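Local coordinates for telomerase reverse transcriptase (Candida tropicalis MYA-3404, PDB 6ZD1), which probably extends chromosome ends as a reverse transcriptase, adding telomeric DNA repeats copied from a template within its RNA component, at residues 217-222 with 454-459; 229-234 with 441-446; 641-646 with 691-696. All blocks are in the same frame, centred on the assembly; numbering follows the deposited sequence.

Contact 1 of 3, residues 217-222 with 454-459; sequences LVQVVS and DLFKRK
Leu217, Val218 and Gln219 pair with Arg458, Lys457 and Phe456 in an antiparallel register that attaches strand 217-220 to one margin of the five-stranded mixed sheet, consistent with the fingers of the reverse transcriptase fold. The two short axes make an angle of 135°, so the strands twist strongly against each other. Evidence for firm pairing centres on the hydrogen-bonded pair Val218 and Lys457: Val218 N reaches Lys457 O at 2.8 Å, and Lys457 N returns a practically straight bond (179°) to Val218 O at 2.9 Å. Val220 N to Leu455 O is weak, at 3.2 Å.

Phe456 has CG anti to the carbonyl carbon (chi1 -76°), and its ring meets Gln219 and Leu217. Gln219 CG lies 3.5 Å from Phe456 CE2, and Gln219 CA lies over one face of the ring. Leu217 CB meets Phe456 CD2 at 3.8 Å, the two side chains at about a right angle. On the Val220 face, Val220 CG2 rests 3.8 Å from Lys457 CB. Arg458 offers Leu217 its aliphatic CG, while its guanidinium bonds to Tyr212 and forms a salt bridge with Asp345. Cohesion therefore comes from backbone bonds and apolar contacts, the Phe456 ring among them, with the arginine charge engaged elsewhere.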
ATOM      1  N   LEU A 217      12.092  -9.160  21.042  1.00 86.09           N
ATOM      2  CA  LEU A 217      12.359  -7.833  21.565  1.00 80.69           C
ATOM      3  C   LEU A 217      12.993  -7.923  22.947  1.00 81.88           C
ATOM      4  O   LEU A 217      13.063  -8.989  23.562  1.00 93.61           O
ATOM      5  CB  LEU A 217      11.075  -6.997  21.622  1.00 80.58           C
ATOM      6  CG  LEU A 217      10.296  -6.885  20.310  1.00 78.45           C
ATOM      7  CD1 LEU A 217       9.066  -6.013  20.491  1.00 76.11           C
ATOM      8  CD2 LEU A 217      11.181  -6.343  19.202  1.00 79.60           C
ATOM      9  N   VAL A 218      13.457  -6.772  23.425  1.00 81.34           N
ATOM     10  CA  VAL A 218      14.051  -6.639  24.752  1.00 96.61           C
ATOM     11  C   VAL A 218      13.746  -5.235  25.260  1.00 94.42           C
ATOM     12  O   VAL A 218      13.774  -4.267  24.495  1.00 79.98           O
ATOM     13  CB  VAL A 218      15.570  -6.926  24.726  1.00 88.08           C
ATOM     14  CG1 VAL A 218      16.286  -5.985  23.763  1.00 89.47           C
ATOM     15  CG2 VAL A 218      16.157  -6.821  26.120  1.00 87.74           C
ATOM     16  N   GLN A 219      13.444  -5.133  26.555  1.00106.58           N
ATOM     17  CA  GLN A 219      12.957  -3.885  27.124  1.00 93.40           C
ATOM     18  C   GLN A 219      14.039  -2.807  27.109  1.00 94.50           C
ATOM     19  O   GLN A 219      15.235  -3.073  26.964  1.00 98.61           O
ATOM     20  CB  GLN A 219      12.471  -4.098  28.557  1.00103.96           C
ATOM     21  CG  GLN A 219      11.031  -4.583  28.689  1.00108.79           C
ATOM     22  CD  GLN A 219      10.190  -3.677  29.567  1.00115.64           C
ATOM     23  OE1 GLN A 219      10.468  -2.483  29.694  1.00117.23           O
ATOM     24  NE2 GLN A 219       9.156  -4.241  30.185  1.00107.07           N
ATOM     25  N   VAL A 220      13.589  -1.568  27.287  1.00100.34           N
ATOM     26  CA  VAL A 220      14.447  -0.392  27.371  1.00104.06           C
ATOM     27  C   VAL A 220      13.835   0.539  28.407  1.00108.53           C
ATOM     28  O   VAL A 220      12.619   0.750  28.423  1.00115.25           O
ATOM     29  CB  VAL A 220      14.586   0.330  26.012  1.00102.63           C
ATOM     30  CG1 VAL A 220      15.469   1.556  26.152  1.00 98.83           C
ATOM     31  CG2 VAL A 220      15.147  -0.597  24.939  1.00104.71           C
ATOM     32  N   VAL A 221      14.674   1.093  29.279  1.00114.05           N
ATOM     33  CA  VAL A 221      14.196   1.958  30.344  1.00120.09           C
ATOM     34  C   VAL A 221      14.664   3.400  30.178  1.00126.03           C
ATOM     35  O   VAL A 221      13.961   4.319  30.618  1.00119.50           O
ATOM     36  CB  VAL A 221      14.611   1.403  31.724  1.00105.27           C
ATOM     37  CG1 VAL A 221      14.007   0.019  31.942  1.00 97.97           C
ATOM     38  CG2 VAL A 221      16.125   1.358  31.855  1.00 93.42           C
ATOM     39  N   SER A 222      15.807   3.630  29.538  1.00128.31           N
ATOM     40  CA  SER A 222      16.279   4.977  29.245  1.00117.79           C
ATOM     41  C   SER A 222      17.258   4.928  28.080  1.00117.55           C
ATOM     42  O   SER A 222      18.474   4.834  28.294  1.00122.88           O
ATOM     43  CB  SER A 222      16.940   5.612  30.468  1.00 91.36           C
ATOM     44  OG  SER A 222      18.059   4.854  30.880  1.00118.91           O
ATOM     45  N   ASP A 454       5.213   0.827  27.436  1.00116.91           N
ATOM     46  CA  ASP A 454       6.647   0.561  27.514  1.00102.35           C
ATOM     47  C   ASP A 454       7.304   0.616  26.133  1.00 97.80           C
ATOM     48  O   ASP A 454       6.646   0.518  25.093  1.00 99.06           O
ATOM     49  CB  ASP A 454       6.912  -0.812  28.130  1.00104.87           C
ATOM     50  CG  ASP A 454       6.511  -0.890  29.584  1.00113.35           C
ATOM     51  OD1 ASP A 454       6.763   0.080  30.333  1.00105.61           O
ATOM     52  OD2 ASP A 454       5.939  -1.928  29.979  1.00117.86           O
ATOM     53  N   LEU A 455       8.632   0.751  26.141  1.00101.18           N
ATOM     54  CA  LEU A 455       9.448   0.786  24.932  1.00 86.45           C
ATOM     55  C   LEU A 455      10.282  -0.484  24.801  1.00 88.63           C
ATOM     56  O   LEU A 455      10.869  -0.956  25.780  1.00 99.84           O
ATOM     57  CB  LEU A 455      10.385   1.994  24.929  1.00 81.06           C
ATOM     58  CG  LEU A 455       9.890   3.246  24.214  1.00 95.92           C
ATOM     59  CD1 LEU A 455       8.672   3.815  24.921  1.00 99.57           C
ATOM     60  CD2 LEU A 455      11.004   4.273  24.129  1.00 94.56           C
ATOM     61  N   PHE A 456      10.358  -1.011  23.579  1.00 90.13           N
ATOM     62  CA  PHE A 456      11.101  -2.229  23.289  1.00 76.92           C
ATOM     63  C   PHE A 456      12.031  -2.015  22.100  1.00 75.76           C
ATOM     64  O   PHE A 456      11.727  -1.254  21.180  1.00 74.37           O
ATOM     65  CB  PHE A 456      10.161  -3.402  22.996  1.00 72.99           C
ATOM     66  CG  PHE A 456       9.510  -3.980  24.219  1.00 86.94           C
ATOM     67  CD1 PHE A 456       8.488  -3.302  24.867  1.00 91.34           C
ATOM     68  CD2 PHE A 456       9.911  -5.208  24.715  1.00 94.68           C
ATOM     69  CE1 PHE A 456       7.888  -3.836  25.994  1.00 90.57           C
ATOM     70  CE2 PHE A 456       9.313  -5.748  25.836  1.00101.42           C
ATOM     71  CZ  PHE A 456       8.299  -5.062  26.476  1.00 94.28           C
ATOM     72  N   LYS A 457      13.172  -2.697  22.137  1.00 85.96           N
ATOM     73  CA  LYS A 457      14.140  -2.708  21.051  1.00 70.84           C
ATOM     74  C   LYS A 457      14.278  -4.131  20.518  1.00 76.07           C
ATOM     75  O   LYS A 457      13.951  -5.104  21.200  1.00 91.33           O
ATOM     76  CB  LYS A 457      15.503  -2.174  21.524  1.00 80.85           C
ATOM     77  CG  LYS A 457      16.482  -1.827  20.409  1.00 82.82           C
ATOM     78  CD  LYS A 457      17.835  -1.411  20.972  1.00 84.88           C
ATOM     79  CE  LYS A 457      17.742  -0.102  21.742  1.00 82.69           C
ATOM     80  NZ  LYS A 457      17.405   1.047  20.853  1.00 82.65           N
ATOM     81  N   ARG A 458      14.767  -4.248  19.287  1.00 77.28           N
ATOM     82  CA  ARG A 458      14.931  -5.554  18.662  1.00 74.92           C
ATOM     83  C   ARG A 458      16.232  -6.207  19.107  1.00 67.58           C
ATOM     84  O   ARG A 458      17.282  -5.558  19.145  1.00 80.10           O
ATOM     85  CB  ARG A 458      14.909  -5.424  17.141  1.00 64.65           C
ATOM     86  CG  ARG A 458      13.585  -4.969  16.581  1.00 69.62           C
ATOM     87  CD  ARG A 458      13.479  -5.325  15.114  1.00 69.22           C
ATOM     88  NE  ARG A 458      13.599  -6.766  14.912  1.00 56.56           N
ATOM     89  CZ  ARG A 458      12.576  -7.614  14.977  1.00 57.46           C
ATOM     90  NH1 ARG A 458      11.357  -7.165  15.237  1.00 71.83           N
ATOM     91  NH2 ARG A 458      12.770  -8.911  14.784  1.00 58.94           N
ATOM     92  N   LYS A 459      16.156  -7.488  19.474  1.00 74.74           N
ATOM     93  CA  LYS A 459      17.373  -8.263  19.701  1.00 76.04           C
ATOM     94  C   LYS A 459      18.157  -8.439  18.406  1.00 71.57           C
ATOM     95  O   LYS A 459      19.392  -8.350  18.398  1.00 65.00           O
ATOM     96  CB  LYS A 459      17.028  -9.627  20.300  1.00 79.52           C
ATOM     97  CG  LYS A 459      16.326  -9.568  21.648  1.00 91.22           C
ATOM     98  CD  LYS A 459      15.809 -10.939  22.067  1.00 95.39           C
ATOM     99  CE  LYS A 459      16.922 -11.975  22.110  1.00 87.64           C
ATOM    100  NZ  LYS A 459      16.413 -13.324  22.498  1.00 96.49           N
TER

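Contact 2 of 3, residues 229-234 with 441-446; sequences FTNGKI and DATCLV
Thr230 to Lys233 run beside Ala442 to Leu445 in parallel register, the short strand axes 41° apart, with Thr443 N bonded to Thr230 O (2.9 Å, 176°) and Leu445 N to Gly232 O (2.8 Å). Between these two bonds, Gly232 N makes a bent, weak one to Thr443 O, so the backbone bonds donated by 441-446 are the firm ones. Gly232 O also receives a CA-H...O contact from Cys444 CA at 3.1 Å, and Thr230 O a weak bond from Thr443 OG1.

Leu445 CD1 lies against the backbone, 3.3 Å from Gly232 O, and reaches on to the CB of Asn231. Just before Asn231, Thr230 CB sits 3.2 Å from Asp441 O. The apolar grip comes from Ile234: its CG1 stands anti to the carbonyl carbon (chi1 -61°), and Ile234 CD1 extends beyond, meeting Cys444 SG at 3.5 Å and Val446 CG1 at 3.6 Å. The side chains of Ile234 and Val446 run alongside each other in the same sense.

This parallel pair occupies the interior of the mixed sheet. Asn231 and Lys233 bond through their backbones to Leu250 and Val248, while Cys444 and Val446 do the same with Phe456 and Asp454 of strand 454-458. Helix 254-258 packs on the Leu445 face through Leu254 and Phe257, and helix 428-440 ends just before Asp441.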
ATOM      1  N   PHE A 229      13.415  10.412  16.407  1.00109.10           N
ATOM      2  CA  PHE A 229      13.016   9.911  15.097  1.00 99.08           C
ATOM      3  C   PHE A 229      13.290   8.421  14.935  1.00 94.99           C
ATOM      4  O   PHE A 229      13.363   7.926  13.806  1.00 96.17           O
ATOM      5  CB  PHE A 229      13.726  10.702  14.000  1.00104.14           C
ATOM      6  CG  PHE A 229      13.582  12.188  14.143  1.00104.18           C
ATOM      7  CD1 PHE A 229      12.335  12.756  14.346  1.00 98.42           C
ATOM      8  CD2 PHE A 229      14.694  13.015  14.096  1.00 99.78           C
ATOM      9  CE1 PHE A 229      12.195  14.122  14.485  1.00 96.95           C
ATOM     10  CE2 PHE A 229      14.563  14.383  14.234  1.00 98.70           C
ATOM     11  CZ  PHE A 229      13.311  14.937  14.429  1.00 98.42           C
ATOM     12  N   THR A 230      13.432   7.693  16.040  1.00 84.49           N
ATOM     13  CA  THR A 230      13.655   6.255  15.998  1.00 83.15           C
ATOM     14  C   THR A 230      12.577   5.476  16.737  1.00 78.72           C
ATOM     15  O   THR A 230      12.724   4.262  16.927  1.00 75.69           O
ATOM     16  CB  THR A 230      15.033   5.914  16.572  1.00 85.98           C
ATOM     17  OG1 THR A 230      15.191   6.545  17.851  1.00 85.15           O
ATOM     18  CG2 THR A 230      16.129   6.392  15.631  1.00 81.87           C
ATOM     19  N   ASN A 231      11.505   6.136  17.161  1.00 73.59           N
ATOM     20  CA  ASN A 231      10.406   5.477  17.848  1.00 71.20           C
ATOM     21  C   ASN A 231       9.310   5.120  16.855  1.00 70.91           C
ATOM     22  O   ASN A 231       9.108   5.806  15.849  1.00 82.49           O
ATOM     23  CB  ASN A 231       9.833   6.362  18.957  1.00 86.19           C
ATOM     24  CG  ASN A 231      10.856   6.696  20.026  1.00 88.54           C
ATOM     25  OD1 ASN A 231      10.878   7.808  20.551  1.00103.76           O
ATOM     26  ND2 ASN A 231      11.713   5.735  20.350  1.00 83.38           N
ATOM     27  N   GLY A 232       8.606   4.032  17.147  1.00 67.84           N
ATOM     28  CA  GLY A 232       7.488   3.617  16.323  1.00 66.09           C
ATOM     29  C   GLY A 232       6.442   2.923  17.166  1.00 65.16           C
ATOM     30  O   GLY A 232       6.722   2.442  18.268  1.00 67.31           O
ATOM     31  N   LYS A 233       5.222   2.889  16.640  1.00 72.07           N
ATOM     32  CA  LYS A 233       4.120   2.183  17.273  1.00 76.07           C
ATOM     33  C   LYS A 233       3.783   0.944  16.455  1.00 78.00           C
ATOM     34  O   LYS A 233       3.784   0.982  15.219  1.00 64.24           O
ATOM     35  CB  LYS A 233       2.885   3.080  17.421  1.00 81.84           C
ATOM     36  CG  LYS A 233       1.824   2.507  18.356  1.00 85.11           C
ATOM     37  CD  LYS A 233       1.005   3.605  19.026  1.00 89.14           C
ATOM     38  CE  LYS A 233       0.218   4.420  18.013  1.00 97.45           C
ATOM     39  NZ  LYS A 233      -0.597   5.483  18.668  1.00103.28           N
ATOM     40  N   ILE A 234       3.513  -0.152  17.150  1.00 72.49           N
ATOM     41  CA  ILE A 234       3.299  -1.440  16.505  1.00 66.40           C
ATOM     42  C   ILE A 234       1.920  -1.479  15.859  1.00 75.70           C
ATOM     43  O   ILE A 234       0.903  -1.201  16.506  1.00 75.52           O
ATOM     44  CB  ILE A 234       3.465  -2.584  17.514  1.00 66.79           C
ATOM     45  CG1 ILE A 234       4.876  -2.576  18.089  1.00 71.27           C
ATOM     46  CG2 ILE A 234       3.170  -3.918  16.854  1.00 84.22           C
ATOM     47  CD1 ILE A 234       5.124  -3.706  19.046  1.00 88.30           C
ATOM     48  N   ASP A 441      19.093   1.861  16.819  1.00 65.73           N
ATOM     49  CA  ASP A 441      18.299   2.614  17.782  1.00 62.77           C
ATOM     50  C   ASP A 441      16.802   2.538  17.516  1.00 74.43           C
ATOM     51  O   ASP A 441      16.037   3.265  18.156  1.00 83.99           O
ATOM     52  CB  ASP A 441      18.738   4.081  17.812  1.00 75.71           C
ATOM     53  CG  ASP A 441      20.219   4.244  18.086  1.00 75.57           C
ATOM     54  OD1 ASP A 441      20.930   4.762  17.202  1.00 89.81           O
ATOM     55  OD2 ASP A 441      20.673   3.848  19.180  1.00 92.19           O
ATOM     56  N   ALA A 442      16.362   1.687  16.594  1.00 79.30           N
ATOM     57  CA  ALA A 442      14.935   1.554  16.335  1.00 68.93           C
ATOM     58  C   ALA A 442      14.250   0.941  17.551  1.00 61.58           C
ATOM     59  O   ALA A 442      14.641  -0.134  18.018  1.00 76.29           O
ATOM     60  CB  ALA A 442      14.692   0.704  15.090  1.00 61.06           C
ATOM     61  N   THR A 443      13.249   1.640  18.081  1.00 63.21           N
ATOM     62  CA  THR A 443      12.464   1.167  19.211  1.00 71.00           C
ATOM     63  C   THR A 443      10.985   1.233  18.858  1.00 65.42           C
ATOM     64  O   THR A 443      10.568   1.992  17.980  1.00 73.64           O
ATOM     65  CB  THR A 443      12.733   1.987  20.485  1.00 77.75           C
ATOM     66  OG1 THR A 443      12.415   3.365  20.251  1.00 86.22           O
ATOM     67  CG2 THR A 443      14.190   1.869  20.902  1.00 63.95           C
ATOM     68  N   CYS A 444      10.190   0.427  19.561  1.00 67.06           N
ATOM     69  CA  CYS A 444       8.749   0.395  19.363  1.00 65.21           C
ATOM     70  C   CYS A 444       8.038   0.506  20.704  1.00 70.13           C
ATOM     71  O   CYS A 444       8.579   0.139  21.752  1.00 65.25           O
ATOM     72  CB  CYS A 444       8.288  -0.881  18.636  1.00 72.52           C
ATOM     73  SG  CYS A 444       8.295  -2.380  19.633  1.00 83.53           S
ATOM     74  N   LEU A 445       6.827   1.049  20.657  1.00 68.36           N
ATOM     75  CA  LEU A 445       5.968   1.180  21.824  1.00 69.59           C
ATOM     76  C   LEU A 445       4.927   0.071  21.802  1.00 68.99           C
ATOM     77  O   LEU A 445       4.349  -0.223  20.750  1.00 74.81           O
ATOM     78  CB  LEU A 445       5.282   2.547  21.851  1.00 70.88           C
ATOM     79  CG  LEU A 445       6.128   3.763  22.232  1.00 72.60           C
ATOM     80  CD1 LEU A 445       7.038   4.209  21.094  1.00 72.48           C
ATOM     81  CD2 LEU A 445       5.229   4.899  22.681  1.00 80.77           C
ATOM     82  N   VAL A 446       4.705  -0.556  22.950  1.00 68.40           N
ATOM     83  CA  VAL A 446       3.705  -1.607  23.084  1.00 87.68           C
ATOM     84  C   VAL A 446       2.703  -1.180  24.148  1.00100.40           C
ATOM     85  O   VAL A 446       3.076  -0.581  25.165  1.00103.11           O
ATOM     86  CB  VAL A 446       4.337  -2.978  23.421  1.00 93.05           C
ATOM     87  CG1 VAL A 446       5.574  -3.219  22.563  1.00 82.31           C
ATOM     88  CG2 VAL A 446       4.680  -3.091  24.900  1.00 91.59           C
TER

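Contact 3 of 3, residues 641-646 with 691-696; sequences ERYRFM and KQEIIE
Arg642 and Glu693 form a salt bridge in which Arg642 NE approaches Glu693 OE1 at 2.8 Å, although the hydrogen bond within it is bent and weak. The second carboxylate oxygen, Glu693 OE2, lies at the edge of the guanidinium, in its plane, and 3.0 Å from Tyr643 OH. Glu693 has CG anti to the backbone N (chi1 -174°), and the chain extended beyond it carries the carboxylate to this pair. The tyrosine ring and the carboxylate are turned 84° from each other. Tyr643 also lies against its neighbour: Tyr643 CE2 stands 3.5 Å above the Arg642 guanidinium plane, towards the rim, and Arg642 NH2 gives a weak hydrogen bond to Tyr643 OH at 3.1 Å.

These residues belong to the opening turns of helices 642-664 and 692-699, within the C-terminal helical part of the chain, which probably corresponds to the thumb of reverse transcriptases. The short helical axes come within 10.3 Å, and their N-to-C directions are 26° apart, so they run roughly parallel.

Next to the polar group, Ile694 reaches across to three residues. Ile694 CD1 lies 3.9 Å from Arg642 CB and 3.6 Å from Phe645 CD2, and Ile694 CG1 is 4.0 Å from CE of Met646, a selenomethionine. The isoleucine and phenylalanine side chains meet at about a right angle.

Glu641 and Lys691 occupy the N-cap positions, which places Glu693 in a first turn whose dipole would probably suit a negative charge. Farther in, Phe645 packs on Phe624 and Ile627 of helix 609-637 and on Leu685, while its ring meets that of Phe640, which Ile694 also touches.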
ATOM      1  N   GLU A 641     -19.026  10.027 -24.110  1.00 56.01           N
ATOM      2  CA  GLU A 641     -18.711  11.444 -23.969  1.00 54.04           C
ATOM      3  C   GLU A 641     -17.309  11.563 -23.384  1.00 58.61           C
ATOM      4  O   GLU A 641     -17.079  11.198 -22.224  1.00 54.32           O
ATOM      5  CB  GLU A 641     -19.748  12.135 -23.085  1.00 57.55           C
ATOM      6  CG  GLU A 641     -21.173  11.727 -23.414  1.00 82.76           C
ATOM      7  CD  GLU A 641     -22.181  12.227 -22.400  1.00102.25           C
ATOM      8  OE1 GLU A 641     -22.361  13.459 -22.293  1.00112.49           O
ATOM      9  OE2 GLU A 641     -22.787  11.386 -21.702  1.00111.09           O
ATOM     10  N   ARG A 642     -16.384  12.106 -24.181  1.00 55.04           N
ATOM     11  CA  ARG A 642     -14.977  12.115 -23.794  1.00 49.43           C
ATOM     12  C   ARG A 642     -14.733  12.965 -22.555  1.00 51.24           C
ATOM     13  O   ARG A 642     -13.829  12.659 -21.770  1.00 53.61           O
ATOM     14  CB  ARG A 642     -14.114  12.611 -24.957  1.00 49.18           C
ATOM     15  CG  ARG A 642     -14.429  14.037 -25.405  1.00 69.43           C
ATOM     16  CD  ARG A 642     -13.701  14.416 -26.693  1.00 68.01           C
ATOM     17  NE  ARG A 642     -13.944  15.809 -27.066  1.00 72.05           N
ATOM     18  CZ  ARG A 642     -15.021  16.232 -27.726  1.00 94.20           C
ATOM     19  NH1 ARG A 642     -15.964  15.373 -28.084  1.00 87.41           N
ATOM     20  NH2 ARG A 642     -15.159  17.519 -28.026  1.00 78.50           N
ATOM     21  N   TYR A 643     -15.520  14.025 -22.353  1.00 51.84           N
ATOM     22  CA  TYR A 643     -15.296  14.883 -21.193  1.00 53.90           C
ATOM     23  C   TYR A 643     -15.679  14.170 -19.904  1.00 52.00           C
ATOM     24  O   TYR A 643     -14.977  14.286 -18.894  1.00 52.50           O
ATOM     25  CB  TYR A 643     -16.076  16.190 -21.344  1.00 52.76           C
ATOM     26  CG  TYR A 643     -15.617  17.048 -22.504  1.00 71.23           C
ATOM     27  CD1 TYR A 643     -14.326  17.563 -22.542  1.00 73.07           C
ATOM     28  CD2 TYR A 643     -16.473  17.348 -23.557  1.00 73.93           C
ATOM     29  CE1 TYR A 643     -13.897  18.349 -23.600  1.00 69.56           C
ATOM     30  CE2 TYR A 643     -16.053  18.134 -24.618  1.00 69.87           C
ATOM     31  CZ  TYR A 643     -14.765  18.631 -24.632  1.00 75.10           C
ATOM     32  OH  TYR A 643     -14.340  19.413 -25.681  1.00 90.21           O
ATOM     33  N   ARG A 644     -16.761  13.388 -19.932  1.00 52.05           N
ATOM     34  CA  ARG A 644     -17.102  12.571 -18.772  1.00 49.55           C
ATOM     35  C   ARG A 644     -16.023  11.529 -18.513  1.00 55.71           C
ATOM     36  O   ARG A 644     -15.699  11.231 -17.357  1.00 72.37           O
ATOM     37  CB  ARG A 644     -18.460  11.905 -18.987  1.00 54.18           C
ATOM     38  CG  ARG A 644     -18.840  10.888 -17.930  1.00 72.00           C
ATOM     39  CD  ARG A 644     -20.227  10.318 -18.186  1.00 77.69           C
ATOM     40  NE  ARG A 644     -21.255  11.356 -18.212  1.00 88.58           N
ATOM     41  CZ  ARG A 644     -21.828  11.869 -17.127  1.00 97.64           C
ATOM     42  NH1 ARG A 644     -21.466  11.447 -15.922  1.00 86.60           N
ATOM     43  NH2 ARG A 644     -22.758  12.809 -17.245  1.00 80.33           N
ATOM     44  N   PHE A 645     -15.425  11.000 -19.582  1.00 47.20           N
ATOM     45  CA  PHE A 645     -14.364  10.015 -19.425  1.00 56.42           C
ATOM     46  C   PHE A 645     -13.109  10.634 -18.827  1.00 54.50           C
ATOM     47  O   PHE A 645     -12.384   9.962 -18.083  1.00 53.31           O
ATOM     48  CB  PHE A 645     -14.047   9.377 -20.777  1.00 49.64           C
ATOM     49  CG  PHE A 645     -12.931   8.373 -20.731  1.00 50.87           C
ATOM     50  CD1 PHE A 645     -13.045   7.226 -19.963  1.00 50.08           C
ATOM     51  CD2 PHE A 645     -11.777   8.567 -21.474  1.00 50.03           C
ATOM     52  CE1 PHE A 645     -12.021   6.293 -19.929  1.00 47.58           C
ATOM     53  CE2 PHE A 645     -10.750   7.639 -21.443  1.00 49.08           C
ATOM     54  CZ  PHE A 645     -10.872   6.501 -20.669  1.00 42.28           C
HETATM   55  N   MSE A 646     -12.849  11.906 -19.110  1.00 53.94           N
HETATM   56  CA  MSE A 646     -11.639  12.549 -18.614  1.00 50.75           C
HETATM   57  C   MSE A 646     -11.752  12.858 -17.133  1.00 52.95           C
HETATM   58  O   MSE A 646     -10.781  12.718 -16.386  1.00 61.45           O
HETATM   59  CB  MSE A 646     -11.349  13.820 -19.393  1.00 48.62           C
HETATM   60  CG  MSE A 646     -10.811  13.550 -20.782  1.00 77.36           C
HETATM   61 SE   MSE A 646     -10.480  15.188 -21.774  1.00116.74          SE
HETATM   62  CE  MSE A 646     -11.870  15.003 -23.119  1.00 72.61           C
ATOM     63  N   LYS A 691      -9.096   9.360 -29.602  1.00 59.38           N
ATOM     64  CA  LYS A 691      -8.650   9.705 -28.260  1.00 52.26           C
ATOM     65  C   LYS A 691      -7.676  10.878 -28.232  1.00 50.10           C
ATOM     66  O   LYS A 691      -7.097  11.153 -27.170  1.00 61.59           O
ATOM     67  CB  LYS A 691      -8.002   8.484 -27.591  1.00 69.96           C
ATOM     68  CG  LYS A 691      -6.872   7.857 -28.403  1.00 47.00           C
ATOM     69  CD  LYS A 691      -6.244   6.691 -27.649  1.00 60.57           C
ATOM     70  CE  LYS A 691      -5.115   6.054 -28.440  1.00 58.39           C
ATOM     71  NZ  LYS A 691      -5.587   5.534 -29.749  1.00 68.04           N
ATOM     72  N   GLN A 692      -7.487  11.584 -29.348  1.00 48.78           N
ATOM     73  CA  GLN A 692      -6.433  12.592 -29.427  1.00 51.65           C
ATOM     74  C   GLN A 692      -6.621  13.670 -28.370  1.00 54.54           C
ATOM     75  O   GLN A 692      -5.675  14.032 -27.662  1.00 50.97           O
ATOM     76  CB  GLN A 692      -6.399  13.207 -30.824  1.00 52.84           C
ATOM     77  CG  GLN A 692      -5.408  14.351 -30.954  1.00 62.28           C
ATOM     78  CD  GLN A 692      -5.423  14.989 -32.329  1.00 74.31           C
ATOM     79  OE1 GLN A 692      -5.664  14.322 -33.336  1.00 85.80           O
ATOM     80  NE2 GLN A 692      -5.167  16.291 -32.376  1.00 78.82           N
ATOM     81  N   GLU A 693      -7.845  14.186 -28.238  1.00 51.12           N
ATOM     82  CA  GLU A 693      -8.093  15.211 -27.234  1.00 51.59           C
ATOM     83  C   GLU A 693      -7.945  14.644 -25.828  1.00 54.54           C
ATOM     84  O   GLU A 693      -7.420  15.319 -24.933  1.00 52.44           O
ATOM     85  CB  GLU A 693      -9.485  15.807 -27.438  1.00 55.08           C
ATOM     86  CG  GLU A 693      -9.813  16.984 -26.536  1.00 58.58           C
ATOM     87  CD  GLU A 693     -11.114  17.665 -26.925  1.00 79.65           C
ATOM     88  OE1 GLU A 693     -11.719  17.257 -27.940  1.00 87.98           O
ATOM     89  OE2 GLU A 693     -11.531  18.608 -26.219  1.00 72.65           O
ATOM     90  N   ILE A 694      -8.362  13.391 -25.624  1.00 57.16           N
ATOM     91  CA  ILE A 694      -8.201  12.752 -24.320  1.00 44.48           C
ATOM     92  C   ILE A 694      -6.724  12.617 -23.971  1.00 54.14           C
ATOM     93  O   ILE A 694      -6.296  12.960 -22.863  1.00 53.60           O
ATOM     94  CB  ILE A 694      -8.901  11.381 -24.293  1.00 53.04           C
ATOM     95  CG1 ILE A 694     -10.405  11.528 -24.530  1.00 44.94           C
ATOM     96  CG2 ILE A 694      -8.640  10.683 -22.966  1.00 50.16           C
ATOM     97  CD1 ILE A 694     -11.125  10.192 -24.651  1.00 41.28           C
ATOM     98  N   ILE A 695      -5.921  12.113 -24.912  1.00 47.37           N
ATOM     99  CA  ILE A 695      -4.509  11.900 -24.617  1.00 51.57           C
ATOM    100  C   ILE A 695      -3.793  13.240 -24.488  1.00 45.14           C
ATOM    101  O   ILE A 695      -2.941  13.422 -23.610  1.00 45.35           O
ATOM    102  CB  ILE A 695      -3.858  10.992 -25.685  1.00 48.48           C
ATOM    103  CG1 ILE A 695      -4.002   9.508 -25.326  1.00 51.65           C
ATOM    104  CG2 ILE A 695      -2.373  11.247 -25.771  1.00 44.80           C
ATOM    105  CD1 ILE A 695      -5.413   9.018 -25.134  1.00 67.77           C
ATOM    106  N   GLU A 696      -4.159  14.215 -25.322  1.00 55.38           N
ATOM    107  CA  GLU A 696      -3.549  15.537 -25.210  1.00 60.11           C
ATOM    108  C   GLU A 696      -3.835  16.162 -23.849  1.00 58.48           C
ATOM    109  O   GLU A 696      -2.953  16.790 -23.248  1.00 65.54           O
ATOM    110  CB  GLU A 696      -4.050  16.446 -26.330  1.00 52.84           C
ATOM    111  CG  GLU A 696      -3.467  17.841 -26.279  1.00 78.83           C
ATOM    112  CD  GLU A 696      -4.100  18.766 -27.291  1.00 95.21           C
ATOM    113  OE1 GLU A 696      -5.130  18.378 -27.880  1.00 87.29           O
ATOM    114  OE2 GLU A 696      -3.565  19.877 -27.499  1.00 96.22           O
TER

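Contacts 1 and 2 belong to one sheet, in which strands 454-458 and 443-446 adjoin, so the two contacts touch directly. Contact 2 is nested in the loop closed by contact 1. Contact 2 is the buried, parallel interior pairing; contact 1 is an antiparallel pairing at the margin and only partly buried, with more exposed side chains. Contact 3 is separate: its centre is about 56 Å from that of contact 1 and 48 Å from that of contact 2, across the centre of the chain. There, helices meet mainly through side chains, with a peripheral salt bridge beside a buried apolar cluster.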